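PG_0823 protein (Porphyromonas gingivalis, PDB 2FSW) probably binds DNA as a dimeric winged helix-turn-helix transcriptional regulator of the HxlR family. Local coordinates at residues 25-30 / 61-66; 29-34 / 94-99; 43-48 / 54-59; 69-74 / 79-84. One frame throughout, in Å; residues are numbered along the deposited sequence.

Interaction 1 of 4, residues 25-30 / 61-66; sequences KWTLLI and KFLCGK
L63 meets both T27 and I30 with the two methyls of its fork. The CA atoms of T27 and L63 stand 7.7 Å apart, and 154 Å² of surface is buried, most of it on L63 and T27. Followed outward, L63 CB still lies on its own side of the contact, where the side chain also leans on I69 of the adjoining strand. The branch carbon CG touches nothing on helix 27-34, but it divides the side chain into two arms. CD1 goes to I30, reaching CG2 at 3.7 Å, with I30 CB just beyond. CD2 goes to T27 and presses on CG2 at 3.4 Å, closer than usual van der Waals contact, so the packing is tight here. In a winged helix-turn-helix domain, helix 53-65 is the presumed recognition helix, and L63, near its C-terminal end, fastens it to helix 27-34 in the core. T27 and I30 are three residues apart, which puts them on one side of their helix within the span of a single leucine fork. In T27 the methyl lies opposite the backbone N (chi1 -52°, read to OG1), which turns it toward L63 and sets OG1 beside that nitrogen. OG1 is thereby kept apart from the apolar contact and probably hydrogen-bonds to E59 OE2, one turn earlier on helix 53-65. I30 repeats the placement with its CG2 branch. On another side of helix 27-34, L28 packs on M19 of the second subunit.

Interaction 2 of 4, residues 29-34 / 94-99; sequences LIIFQI and PIIDEI
The ring of F32 takes the CG2 methyl of I96 obliquely, with F32 CD1 as the nearest ring atom at 3.4 Å and CG and CB of the same residue a little farther off. F32 also packs against S9 of the second subunit. The other flat group on this helix, the amide of Q33, turns elsewhere: its NE2 is hydrogen-bonded to S9 OG and K7 O of the second subunit. The F32 ring carbon CG is anti to the backbone N (chi1 179°), which swings the ring out along the flank of helix 27-34 and lets I96 enter beside it. I96 fills the contact from the opposing helix with two of its methyls. While CG2 serves the ring, CD1 reaches the backbone, 3.6 Å from F32 N, and rests on I31 CG2 at 3.7 Å. The I31 and I96 side chains run at about a right angle, so methyl meets methyl without lengthwise overlap. The F32 and I96 CA atoms are only 6.7 Å apart, and no hydrogen bond crosses: the contact is held by apolar groups. I31 continues inward to L63 of helix 53-65 and L85 of strand 80-85. Helix 93-106 packs on the I31/F32 side of helix 27-34 and also faces the second subunit, where P94 packs on E98 of that chain and E98 on P94 of that chain.

Interaction 3 of 4, residues 43-48 / 54-59; sequences ELKRAI and KMLIDE
L56 is the hub of this contact, supplying 76 of the 139 Å² buried, and its two methyls divide the work between L44 and K45. The closer part lies at CD1, which sits 3.8 Å from K45 CB and 4.0 Å from K45 CG, so the lysine takes part with the aliphatic root of its side chain. CD2 turns inward to L44, with 4.2 Å to L44 CD1, a looser contact than that at CD1. L56 reaches both neighbours with chi1 at -137°, away from a staggered value. The backbones approach most closely at K45 and L56, whose CA atoms are 7.3 Å apart. Helices 41-47 and 53-65, joined by a short turn, form the helix-turn-helix unit. The solvent side begins where K45 leaves L56. With CG anti to its backbone N (chi1 -160°) and the chain extended beyond, the side chain leads away from the contact and ends in a salt bridge between NZ and E53 OE2, at the start of helix 53-65. Farther round that helix, K54 NZ forms a salt bridge with D58 OD1 at 3.3 Å, its hydrogen bond being weak, one turn along and with no part in the helix-helix contact. On the inner side, L44 also touches Q33 of helix 27-34. No hydrogen bond joins the two segments, so the contact between them is made by alkyl groups alone and probably depends on shape rather than on directional bonds, while the charge of K45 probably adds a tie at the margin through E53.

Interaction 4 of 4, residues 69-74 / 79-84; sequences IKKKQY and PRVEYS
K72 and E82 face each other as a hydrogen-bonded antiparallel pair, with K72 N to E82 O at 2.8 Å and 176° and E82 N returning to K72 O at 3.0 Å. The pairs K70/S84 and Y74/R80 have the same double bonding, although the bond from Y74 N to R80 O is bent to 140°. R80 O is gripped twice, because a water also donates to it at 2.9 Å and bridges to Q73 OE1 at 2.7 Å. The strands form the hairpin that makes the wing of the winged-helix domain. At the non-hydrogen-bonded pairs K71/Y83 and Q73/V81, the backbones of V81 and Y83 turn outward and bond instead to Y41 and I39. Among the side chains, S84 OG accepts a weak bond from K72 NZ at 3.0 Å, whereas K70 NZ bonds to L85 O. On that same face R80 brings NH1 over the centre of one face of the Y74 ring, the guanidinium tilted against it, in a cation-pi contact with CZ 4.9 Å from the centroid and 14° off the normal. On the other face the alkyl chain of K71 runs beside Y83, and I69 CD1 meets Y83 CD1 at 3.6 Å.

Interactions 1 and 2 share L29 and I30 and use different sides of helix 27-34; their centres are about 11 Å apart, and L28 O comes within 3.3 Å of I96 CD1. The centres of interactions 1 and 3 are about 10 Å apart; both use helix 53-65, and a probable hydrogen bond of 2.5 Å between T27 OG1 and E59 OE2 joins them. Interaction 4, the wing, reaches the core through L63 CB and I69 CD1, 3.8 Å apart, and through I34 CG2 and S84 CA at 3.7 Å. Interactions 3 and 4 do not touch: their centres are about 13 Å apart, their nearest atoms about 5 Å. Interactions 1, 2 and 3 also meet the second subunit, unlike the wing contact.

Interaction 1 of 4, residues 25-30 / 61-66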
loop_
_atom_site.group_PDB
_atom_site.type_symbol
_atom_site.label_atom_id
_atom_site.label_comp_id
_atom_site.label_asym_id
_atom_site.label_seq_id
_atom_site.Cartn_x
_atom_site.Cartn_y
_atom_site.Cartn_z
ATOM N N LYS B 25 7.458 -1.419 1.519
ATOM C CA LYS B 25 7.095 -1.465 2.941
ATOM C C LYS B 25 7.347 -0.116 3.637
ATOM O O LYS B 25 6.864 0.121 4.749
ATOM C CB LYS B 25 7.773 -2.624 3.681
ATOM C CG LYS B 25 9.266 -2.478 3.932
ATOM C CD LYS B 25 9.856 -3.722 4.606
ATOM C CE LYS B 25 9.369 -3.896 6.048
ATOM N NZ LYS B 25 9.697 -5.260 6.577
ATOM N N TRP B 26 8.080 0.773 2.967
ATOM C CA TRP B 26 8.427 2.064 3.566
ATOM C C TRP B 26 7.861 3.288 2.867
ATOM O O TRP B 26 7.774 4.354 3.477
ATOM C CB TRP B 26 9.955 2.207 3.666
ATOM C CG TRP B 26 10.643 1.058 4.336
ATOM C CD1 TRP B 26 11.505 0.173 3.751
ATOM C CD2 TRP B 26 10.548 0.672 5.720
ATOM N NE1 TRP B 26 11.961 -0.734 4.684
ATOM C CE2 TRP B 26 11.394 -0.450 5.899
ATOM C CE3 TRP B 26 9.853 1.178 6.826
ATOM C CZ2 TRP B 26 11.550 -1.084 7.136
ATOM C CZ3 TRP B 26 10.004 0.550 8.050
ATOM C CH2 TRP B 26 10.846 -0.573 8.197
ATOM N N THR B 27 7.493 3.145 1.596
ATOM C CA THR B 27 7.036 4.279 0.774
ATOM C C THR B 27 5.979 5.178 1.439
ATOM O O THR B 27 6.202 6.370 1.606
ATOM C CB THR B 27 6.519 3.813 -0.611
ATOM O OG1 THR B 27 7.511 2.990 -1.237
ATOM C CG2 THR B 27 6.243 5.002 -1.506
ATOM N N LEU B 28 4.837 4.591 1.796
ATOM C CA LEU B 28 3.721 5.347 2.351
ATOM C C LEU B 28 3.998 5.878 3.749
ATOM O O LEU B 28 3.492 6.943 4.117
ATOM C CB LEU B 28 2.434 4.508 2.336
ATOM C CG LEU B 28 1.884 4.288 0.929
ATOM C CD1 LEU B 28 0.788 3.221 0.918
ATOM C CD2 LEU B 28 1.389 5.631 0.358
ATOM N N LEU B 29 4.788 5.126 4.520
ATOM C CA LEU B 29 5.186 5.548 5.871
ATOM C C LEU B 29 6.090 6.780 5.851
ATOM O O LEU B 29 5.969 7.669 6.693
ATOM C CB LEU B 29 5.918 4.410 6.606
ATOM C CG LEU B 29 5.070 3.459 7.468
ATOM C CD1 LEU B 29 5.923 2.289 7.925
ATOM C CD2 LEU B 29 4.443 4.188 8.682
ATOM N N ILE B 30 7.015 6.814 4.904
ATOM C CA ILE B 30 7.852 7.986 4.693
ATOM C C ILE B 30 6.992 9.218 4.384
ATOM O O ILE B 30 7.167 10.274 5.008
ATOM C CB ILE B 30 8.942 7.714 3.610
ATOM C CG1 ILE B 30 10.010 6.784 4.204
ATOM C CG2 ILE B 30 9.557 9.019 3.140
ATOM C CD1 ILE B 30 10.846 5.993 3.205
ATOM N N LYS B 61 15.329 8.329 -2.717
ATOM C CA LYS B 61 15.678 8.533 -4.130
ATOM C C LYS B 61 14.506 8.203 -5.050
ATOM O O LYS B 61 14.166 8.980 -5.941
ATOM C CB LYS B 61 16.899 7.700 -4.545
ATOM C CG LYS B 61 17.322 7.964 -5.990
ATOM C CD LYS B 61 18.158 6.846 -6.626
ATOM C CE LYS B 61 17.334 5.603 -7.044
ATOM N NZ LYS B 61 15.828 5.749 -7.175
ATOM N N PHE B 62 13.905 7.039 -4.828
ATOM C CA PHE B 62 12.716 6.603 -5.562
ATOM C C PHE B 62 11.627 7.687 -5.559
ATOM O O PHE B 62 11.168 8.110 -6.619
ATOM C CB PHE B 62 12.223 5.274 -4.974
ATOM C CG PHE B 62 10.968 4.742 -5.604
ATOM C CD1 PHE B 62 11.010 4.099 -6.843
ATOM C CD2 PHE B 62 9.744 4.843 -4.935
ATOM C CE1 PHE B 62 9.843 3.585 -7.420
ATOM C CE2 PHE B 62 8.576 4.338 -5.503
ATOM C CZ PHE B 62 8.627 3.706 -6.747
ATOM N N LEU B 63 11.260 8.159 -4.369
ATOM C CA LEU B 63 10.204 9.168 -4.208
ATOM C C LEU B 63 10.516 10.526 -4.845
ATOM O O LEU B 63 9.609 11.204 -5.341
ATOM C CB LEU B 63 9.860 9.354 -2.730
ATOM C CG LEU B 63 9.227 8.187 -1.962
ATOM C CD1 LEU B 63 9.270 8.495 -0.482
ATOM C CD2 LEU B 63 7.790 7.919 -2.437
ATOM N N CYS B 64 11.788 10.936 -4.808
ATOM C CA CYS B 64 12.235 12.134 -5.535
ATOM C C CYS B 64 12.063 11.936 -7.043
ATOM O O CYS B 64 11.572 12.825 -7.742
ATOM C CB CYS B 64 13.697 12.462 -5.217
ATOM S SG CYS B 64 13.957 13.327 -3.654
ATOM N N GLY B 65 12.459 10.755 -7.526
ATOM C CA GLY B 65 12.350 10.391 -8.940
ATOM C C GLY B 65 10.921 10.340 -9.451
ATOM O O GLY B 65 10.676 10.593 -10.630
ATOM N N LYS B 66 9.982 10.016 -8.559
ATOM C CA LYS B 66 8.551 9.995 -8.888
ATOM C C LYS B 66 7.879 11.364 -8.705
ATOM O O LYS B 66 6.696 11.536 -9.021
ATOM C CB LYS B 66 7.818 8.927 -8.056
ATOM C CG LYS B 66 8.286 7.491 -8.301
ATOM C CD LYS B 66 7.864 7.000 -9.665
ATOM C CE LYS B 66 8.440 5.638 -9.944
ATOM N NZ LYS B 66 7.614 4.903 -10.943
#

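Interaction 2 of 4, residues 29-34 / 94-99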
loop_
_atom_site.group_PDB
_atom_site.type_symbol
_atom_site.label_atom_id
_atom_site.label_comp_id
_atom_site.label_asym_id
_atom_site.label_seq_id
_atom_site.Cartn_x
_atom_site.Cartn_y
_atom_site.Cartn_z
ATOM N N LEU B 29 4.788 5.126 4.520
ATOM C CA LEU B 29 5.186 5.548 5.871
ATOM C C LEU B 29 6.090 6.780 5.851
ATOM O O LEU B 29 5.969 7.669 6.693
ATOM C CB LEU B 29 5.918 4.410 6.606
ATOM C CG LEU B 29 5.070 3.459 7.468
ATOM C CD1 LEU B 29 5.923 2.289 7.925
ATOM C CD2 LEU B 29 4.443 4.188 8.682
ATOM N N ILE B 30 7.015 6.814 4.904
ATOM C CA ILE B 30 7.852 7.986 4.693
ATOM C C ILE B 30 6.992 9.218 4.384
ATOM O O ILE B 30 7.167 10.274 5.008
ATOM C CB ILE B 30 8.942 7.714 3.610
ATOM C CG1 ILE B 30 10.010 6.784 4.204
ATOM C CG2 ILE B 30 9.557 9.019 3.140
ATOM C CD1 ILE B 30 10.846 5.993 3.205
ATOM N N ILE B 31 6.048 9.060 3.451
ATOM C CA ILE B 31 5.154 10.139 3.056
ATOM C C ILE B 31 4.317 10.566 4.267
ATOM O O ILE B 31 4.185 11.762 4.530
ATOM C CB ILE B 31 4.275 9.760 1.805
ATOM C CG1 ILE B 31 5.179 9.554 0.575
ATOM C CG2 ILE B 31 3.239 10.839 1.509
ATOM C CD1 ILE B 31 4.481 8.990 -0.659
ATOM N N PHE B 32 3.807 9.584 5.020
ATOM C CA PHE B 32 3.116 9.841 6.294
ATOM C C PHE B 32 3.948 10.711 7.242
ATOM O O PHE B 32 3.453 11.707 7.781
ATOM C CB PHE B 32 2.697 8.521 6.976
ATOM C CG PHE B 32 1.995 8.704 8.315
ATOM C CD1 PHE B 32 0.826 9.476 8.416
ATOM C CD2 PHE B 32 2.481 8.080 9.461
ATOM C CE1 PHE B 32 0.162 9.636 9.634
ATOM C CE2 PHE B 32 1.826 8.229 10.691
ATOM C CZ PHE B 32 0.669 9.013 10.781
ATOM N N GLN B 33 5.217 10.354 7.421
ATOM C CA GLN B 33 6.095 11.080 8.341
ATOM C C GLN B 33 6.465 12.494 7.872
ATOM O O GLN B 33 6.395 13.449 8.653
ATOM C CB GLN B 33 7.330 10.243 8.734
ATOM C CG GLN B 33 7.015 9.182 9.791
ATOM C CD GLN B 33 6.438 9.784 11.080
ATOM O OE1 GLN B 33 6.697 10.947 11.418
ATOM N NE2 GLN B 33 5.652 8.997 11.795
ATOM N N ILE B 34 6.836 12.630 6.602
ATOM C CA ILE B 34 7.039 13.967 6.038
ATOM C C ILE B 34 5.777 14.827 6.234
ATOM O O ILE B 34 5.848 15.901 6.844
ATOM C CB ILE B 34 7.467 13.933 4.554
ATOM C CG1 ILE B 34 8.810 13.195 4.392
ATOM C CG2 ILE B 34 7.587 15.354 4.009
ATOM C CD1 ILE B 34 9.105 12.764 2.936
ATOM N N PRO B 94 -4.585 11.736 1.406
ATOM C CA PRO B 94 -5.907 11.097 1.572
ATOM C C PRO B 94 -5.902 9.560 1.623
ATOM O O PRO B 94 -6.750 8.967 2.300
ATOM C CB PRO B 94 -6.695 11.598 0.344
ATOM C CG PRO B 94 -6.029 12.852 -0.032
ATOM C CD PRO B 94 -4.572 12.607 0.217
ATOM N N ILE B 95 -4.977 8.921 0.916
ATOM C CA ILE B 95 -4.829 7.463 0.984
ATOM C C ILE B 95 -4.382 7.073 2.392
ATOM O O ILE B 95 -4.893 6.124 2.975
ATOM C CB ILE B 95 -3.767 6.914 -0.046
ATOM C CG1 ILE B 95 -4.181 7.236 -1.498
ATOM C CG2 ILE B 95 -3.516 5.366 0.171
ATOM C CD1 ILE B 95 -3.014 7.294 -2.472
ATOM N N ILE B 96 -3.424 7.833 2.912
ATOM C CA ILE B 96 -2.812 7.591 4.193
ATOM C C ILE B 96 -3.776 7.832 5.364
ATOM O O ILE B 96 -3.777 7.059 6.325
ATOM C CB ILE B 96 -1.504 8.395 4.304
ATOM C CG1 ILE B 96 -0.462 7.774 3.342
ATOM C CG2 ILE B 96 -0.982 8.413 5.763
ATOM C CD1 ILE B 96 0.824 8.654 3.165
ATOM N N ASP B 97 -4.587 8.885 5.282
ATOM C CA ASP B 97 -5.690 9.099 6.223
ATOM C C ASP B 97 -6.566 7.857 6.348
ATOM O O ASP B 97 -6.925 7.438 7.462
ATOM C CB ASP B 97 -6.596 10.247 5.750
ATOM C CG ASP B 97 -5.964 11.612 5.927
ATOM O OD1 ASP B 97 -4.979 11.734 6.675
ATOM O OD2 ASP B 97 -6.496 12.580 5.339
ATOM N N GLU B 98 -6.916 7.273 5.202
ATOM C CA GLU B 98 -7.724 6.075 5.215
ATOM C C GLU B 98 -6.989 4.852 5.816
ATOM O O GLU B 98 -7.626 4.012 6.460
ATOM C CB GLU B 98 -8.292 5.754 3.815
ATOM C CG GLU B 98 -9.391 6.680 3.299
ATOM C CD GLU B 98 -10.604 6.855 4.241
ATOM O OE1 GLU B 98 -11.100 5.899 4.891
ATOM O OE2 GLU B 98 -11.097 7.995 4.312
ATOM N N ILE B 99 -5.681 4.739 5.563
ATOM C CA ILE B 99 -4.870 3.672 6.143
ATOM C C ILE B 99 -4.765 3.813 7.659
ATOM O O ILE B 99 -4.886 2.813 8.399
ATOM C CB ILE B 99 -3.461 3.579 5.464
ATOM C CG1 ILE B 99 -3.609 3.180 3.985
ATOM C CG2 ILE B 99 -2.567 2.566 6.180
ATOM C CD1 ILE B 99 -2.319 3.362 3.126
#

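Interaction 3 of 4, residues 43-48 / 54-59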
loop_
_atom_site.group_PDB
_atom_site.type_symbol
_atom_site.label_atom_id
_atom_site.label_comp_id
_atom_site.label_asym_id
_atom_site.label_seq_id
_atom_site.Cartn_x
_atom_site.Cartn_y
_atom_site.Cartn_z
ATOM N N GLU B 43 15.855 13.331 11.440
ATOM C CA GLU B 43 14.555 13.300 12.112
ATOM C C GLU B 43 13.647 12.244 11.471
ATOM O O GLU B 43 12.953 11.505 12.179
ATOM C CB GLU B 43 13.877 14.671 12.053
ATOM C CG GLU B 43 14.332 15.668 13.100
ATOM C CD GLU B 43 13.783 17.078 12.862
ATOM O OE1 GLU B 43 13.054 17.309 11.860
ATOM O OE2 GLU B 43 14.098 17.970 13.684
ATOM N N LEU B 44 13.682 12.175 10.137
ATOM C CA LEU B 44 12.866 11.239 9.353
ATOM C C LEU B 44 13.244 9.810 9.724
ATOM O O LEU B 44 12.377 8.996 10.036
ATOM C CB LEU B 44 13.061 11.473 7.846
ATOM C CG LEU B 44 11.909 11.317 6.830
ATOM C CD1 LEU B 44 12.464 10.983 5.440
ATOM C CD2 LEU B 44 10.832 10.305 7.235
ATOM N N LYS B 45 14.544 9.520 9.730
ATOM C CA LYS B 45 15.032 8.192 10.115
ATOM C C LYS B 45 14.613 7.807 11.533
ATOM O O LYS B 45 14.229 6.659 11.779
ATOM C CB LYS B 45 16.551 8.085 9.968
ATOM C CG LYS B 45 17.013 6.644 9.884
ATOM C CD LYS B 45 18.507 6.517 9.960
ATOM C CE LYS B 45 18.883 5.162 10.523
ATOM N NZ LYS B 45 20.271 5.184 11.044
ATOM N N ARG B 46 14.679 8.766 12.456
ATOM C CA ARG B 46 14.230 8.537 13.832
ATOM C C ARG B 46 12.706 8.449 13.968
ATOM O O ARG B 46 12.207 7.852 14.924
ATOM C CB ARG B 46 14.809 9.585 14.784
ATOM C CG ARG B 46 16.208 9.229 15.297
ATOM C CD ARG B 46 16.719 10.242 16.306
ATOM N NE ARG B 46 16.707 11.602 15.768
ATOM C CZ ARG B 46 17.734 12.195 15.159
ATOM N NH1 ARG B 46 18.889 11.559 14.994
ATOM N NH2 ARG B 46 17.598 13.438 14.706
ATOM N N ALA B 47 11.977 9.027 13.008
ATOM C CA ALA B 47 10.514 8.938 12.971
ATOM C C ALA B 47 10.004 7.565 12.488
ATOM O O ALA B 47 8.822 7.242 12.649
ATOM C CB ALA B 47 9.934 10.067 12.132
ATOM N N ILE B 48 10.899 6.763 11.905
ATOM C CA ILE B 48 10.590 5.391 11.473
ATOM C C ILE B 48 11.674 4.418 11.984
ATOM O O ILE B 48 12.523 3.961 11.206
ATOM C CB ILE B 48 10.444 5.280 9.920
ATOM C CG1 ILE B 48 9.619 6.456 9.361
ATOM C CG2 ILE B 48 9.804 3.946 9.535
ATOM C CD1 ILE B 48 9.658 6.630 7.859
ATOM N N LYS B 54 20.284 2.165 4.234
ATOM C CA LYS B 54 20.108 1.823 2.819
ATOM C C LYS B 54 18.644 1.850 2.365
ATOM O O LYS B 54 18.329 2.433 1.320
ATOM C CB LYS B 54 20.741 0.476 2.477
ATOM C CG LYS B 54 21.243 0.426 1.043
ATOM C CD LYS B 54 20.738 -0.803 0.297
ATOM C CE LYS B 54 21.341 -0.851 -1.104
ATOM N NZ LYS B 54 20.534 -1.689 -2.034
HETATM N N MSE B 55 17.768 1.224 3.153
HETATM C CA MSE B 55 16.325 1.254 2.899
HETATM C C MSE B 55 15.857 2.693 2.698
HETATM O O MSE B 55 15.254 3.013 1.675
HETATM C CB MSE B 55 15.547 0.603 4.049
HETATM C CG MSE B 55 15.668 -0.913 4.138
HETATM SE SE MSE B 55 15.085 -1.594 5.878
HETATM C CE MSE B 55 15.862 -3.391 5.776
ATOM N N LEU B 56 16.189 3.556 3.658
ATOM C CA LEU B 56 15.762 4.967 3.648
ATOM C C LEU B 56 16.173 5.756 2.401
ATOM O O LEU B 56 15.337 6.432 1.805
ATOM C CB LEU B 56 16.227 5.718 4.906
ATOM C CG LEU B 56 15.266 6.677 5.646
ATOM C CD1 LEU B 56 15.993 7.892 6.199
ATOM C CD2 LEU B 56 14.027 7.144 4.833
ATOM N N ILE B 57 17.441 5.664 1.999
ATOM C CA ILE B 57 17.942 6.524 0.911
ATOM C C ILE B 57 17.587 6.038 -0.498
ATOM O O ILE B 57 17.493 6.846 -1.425
ATOM C CB ILE B 57 19.465 6.865 1.019
ATOM C CG1 ILE B 57 20.344 5.959 0.136
ATOM C CG2 ILE B 57 19.931 6.933 2.469
ATOM C CD1 ILE B 57 20.507 4.533 0.607
ATOM N N ASP B 58 17.416 4.727 -0.660
ATOM C CA ASP B 58 16.911 4.186 -1.918
ATOM C C ASP B 58 15.449 4.616 -2.073
ATOM O O ASP B 58 15.019 5.025 -3.153
ATOM C CB ASP B 58 17.042 2.662 -1.960
ATOM C CG ASP B 58 18.491 2.191 -1.966
ATOM O OD1 ASP B 58 18.702 0.997 -1.660
ATOM O OD2 ASP B 58 19.418 2.986 -2.276
ATOM N N GLU B 59 14.709 4.554 -0.972
ATOM C CA GLU B 59 13.308 4.980 -0.946
ATOM C C GLU B 59 13.177 6.498 -1.129
ATOM O O GLU B 59 12.358 6.961 -1.916
ATOM C CB GLU B 59 12.632 4.497 0.338
ATOM C CG GLU B 59 11.117 4.496 0.289
ATOM C CD GLU B 59 10.554 3.424 -0.614
ATOM O OE1 GLU B 59 10.810 2.223 -0.362
ATOM O OE2 GLU B 59 9.840 3.791 -1.570
#

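Interaction 4 of 4, residues 69-74 / 79-84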
loop_
_atom_site.group_PDB
_atom_site.type_symbol
_atom_site.label_atom_id
_atom_site.label_comp_id
_atom_site.label_asym_id
_atom_site.label_seq_id
_atom_site.Cartn_x
_atom_site.Cartn_y
_atom_site.Cartn_z
ATOM N N ILE B 69 8.258 13.787 -3.451
ATOM C CA ILE B 69 8.908 14.569 -2.409
ATOM C C ILE B 69 9.956 15.488 -3.068
ATOM O O ILE B 69 10.444 15.190 -4.163
ATOM C CB ILE B 69 9.561 13.666 -1.304
ATOM C CG1 ILE B 69 10.899 13.080 -1.776
ATOM C CG2 ILE B 69 8.593 12.546 -0.848
ATOM C CD1 ILE B 69 11.556 12.141 -0.800
ATOM N N LYS B 70 10.271 16.609 -2.424
ATOM C CA LYS B 70 11.384 17.457 -2.889
ATOM C C LYS B 70 12.533 17.549 -1.880
ATOM O O LYS B 70 12.318 17.473 -0.671
ATOM C CB LYS B 70 10.911 18.843 -3.371
ATOM C CG LYS B 70 10.003 19.621 -2.413
ATOM C CD LYS B 70 9.652 21.008 -2.984
ATOM C CE LYS B 70 8.220 21.084 -3.517
ATOM N NZ LYS B 70 7.263 21.357 -2.410
ATOM N N LYS B 71 13.748 17.700 -2.398
ATOM C CA LYS B 71 14.976 17.684 -1.593
ATOM C C LYS B 71 15.664 19.051 -1.582
ATOM O O LYS B 71 15.991 19.581 -2.644
ATOM C CB LYS B 71 15.927 16.619 -2.150
ATOM C CG LYS B 71 17.275 16.504 -1.466
ATOM C CD LYS B 71 18.119 15.405 -2.106
ATOM C CE LYS B 71 18.563 15.774 -3.516
ATOM N NZ LYS B 71 19.546 14.807 -4.085
ATOM N N LYS B 72 15.859 19.613 -0.386
ATOM C CA LYS B 72 16.616 20.867 -0.206
ATOM C C LYS B 72 18.014 20.569 0.322
ATOM O O LYS B 72 18.172 20.001 1.398
ATOM C CB LYS B 72 15.923 21.831 0.768
ATOM C CG LYS B 72 14.560 22.330 0.333
ATOM C CD LYS B 72 13.628 22.431 1.533
ATOM C CE LYS B 72 12.320 21.757 1.220
ATOM N NZ LYS B 72 12.030 20.676 2.206
ATOM N N GLN B 73 19.017 20.975 -0.447
ATOM C CA GLN B 73 20.428 20.824 -0.078
ATOM C C GLN B 73 20.916 22.039 0.720
ATOM O O GLN B 73 20.641 23.181 0.348
ATOM C CB GLN B 73 21.264 20.693 -1.353
ATOM C CG GLN B 73 22.343 19.640 -1.314
ATOM C CD GLN B 73 21.813 18.241 -1.560
ATOM O OE1 GLN B 73 22.080 17.323 -0.784
ATOM N NE2 GLN B 73 21.072 18.066 -2.647
ATOM N N TYR B 74 21.624 21.784 1.819
ATOM C CA TYR B 74 22.340 22.831 2.563
ATOM C C TYR B 74 23.823 22.439 2.713
ATOM O O TYR B 74 24.183 21.671 3.614
ATOM C CB TYR B 74 21.704 23.085 3.940
ATOM C CG TYR B 74 20.297 23.651 3.908
ATOM C CD1 TYR B 74 19.185 22.811 3.920
ATOM C CD2 TYR B 74 20.080 25.028 3.889
ATOM C CE1 TYR B 74 17.886 23.327 3.895
ATOM C CE2 TYR B 74 18.787 25.555 3.866
ATOM C CZ TYR B 74 17.696 24.700 3.869
ATOM O OH TYR B 74 16.415 25.221 3.843
ATOM N N PRO B 79 26.422 20.203 7.415
ATOM C CA PRO B 79 25.491 20.176 6.290
ATOM C C PRO B 79 24.214 19.376 6.595
ATOM O O PRO B 79 24.193 18.560 7.526
ATOM C CB PRO B 79 26.311 19.504 5.186
ATOM C CG PRO B 79 27.204 18.556 5.921
ATOM C CD PRO B 79 27.474 19.173 7.283
ATOM N N ARG B 80 23.163 19.618 5.817
ATOM C CA ARG B 80 21.888 18.923 6.025
ATOM C C ARG B 80 21.035 18.808 4.754
ATOM O O ARG B 80 21.112 19.669 3.866
ATOM C CB ARG B 80 21.090 19.602 7.151
ATOM C CG ARG B 80 20.517 20.962 6.785
ATOM C CD ARG B 80 19.427 21.392 7.749
ATOM N NE ARG B 80 19.961 22.281 8.773
ATOM C CZ ARG B 80 19.947 23.611 8.685
ATOM N NH1 ARG B 80 19.411 24.208 7.620
ATOM N NH2 ARG B 80 20.469 24.347 9.663
ATOM N N VAL B 81 20.250 17.728 4.673
ATOM C CA VAL B 81 19.169 17.600 3.688
ATOM C C VAL B 81 17.805 17.751 4.352
ATOM O O VAL B 81 17.548 17.165 5.405
ATOM C CB VAL B 81 19.153 16.240 2.918
ATOM C CG1 VAL B 81 19.768 16.384 1.531
ATOM C CG2 VAL B 81 19.784 15.100 3.733
ATOM N N GLU B 82 16.940 18.540 3.727
ATOM C CA GLU B 82 15.561 18.669 4.168
ATOM C C GLU B 82 14.641 18.150 3.080
ATOM O O GLU B 82 14.900 18.365 1.892
ATOM C CB GLU B 82 15.227 20.121 4.514
ATOM C CG GLU B 82 15.675 20.493 5.912
ATOM C CD GLU B 82 15.502 21.961 6.268
ATOM O OE1 GLU B 82 14.890 22.729 5.490
ATOM O OE2 GLU B 82 15.989 22.340 7.357
ATOM N N TYR B 83 13.589 17.445 3.503
ATOM C CA TYR B 83 12.574 16.919 2.599
ATOM C C TYR B 83 11.188 17.468 2.916
ATOM O O TYR B 83 10.827 17.659 4.080
ATOM C CB TYR B 83 12.550 15.386 2.648
ATOM C CG TYR B 83 13.789 14.736 2.080
ATOM C CD1 TYR B 83 13.900 14.483 0.711
ATOM C CD2 TYR B 83 14.859 14.367 2.910
ATOM C CE1 TYR B 83 15.043 13.882 0.183
ATOM C CE2 TYR B 83 15.997 13.772 2.393
ATOM C CZ TYR B 83 16.086 13.526 1.027
ATOM O OH TYR B 83 17.226 12.927 0.501
ATOM N N SER B 84 10.420 17.726 1.865
ATOM C CA SER B 84 9.005 18.085 1.993
ATOM C C SER B 84 8.224 17.444 0.864
ATOM O O SER B 84 8.816 16.964 -0.108
ATOM C CB SER B 84 8.814 19.597 1.962
ATOM O OG SER B 84 9.406 20.148 0.803
HETATM O O HOH W 1 22.471 18.523 1.625
#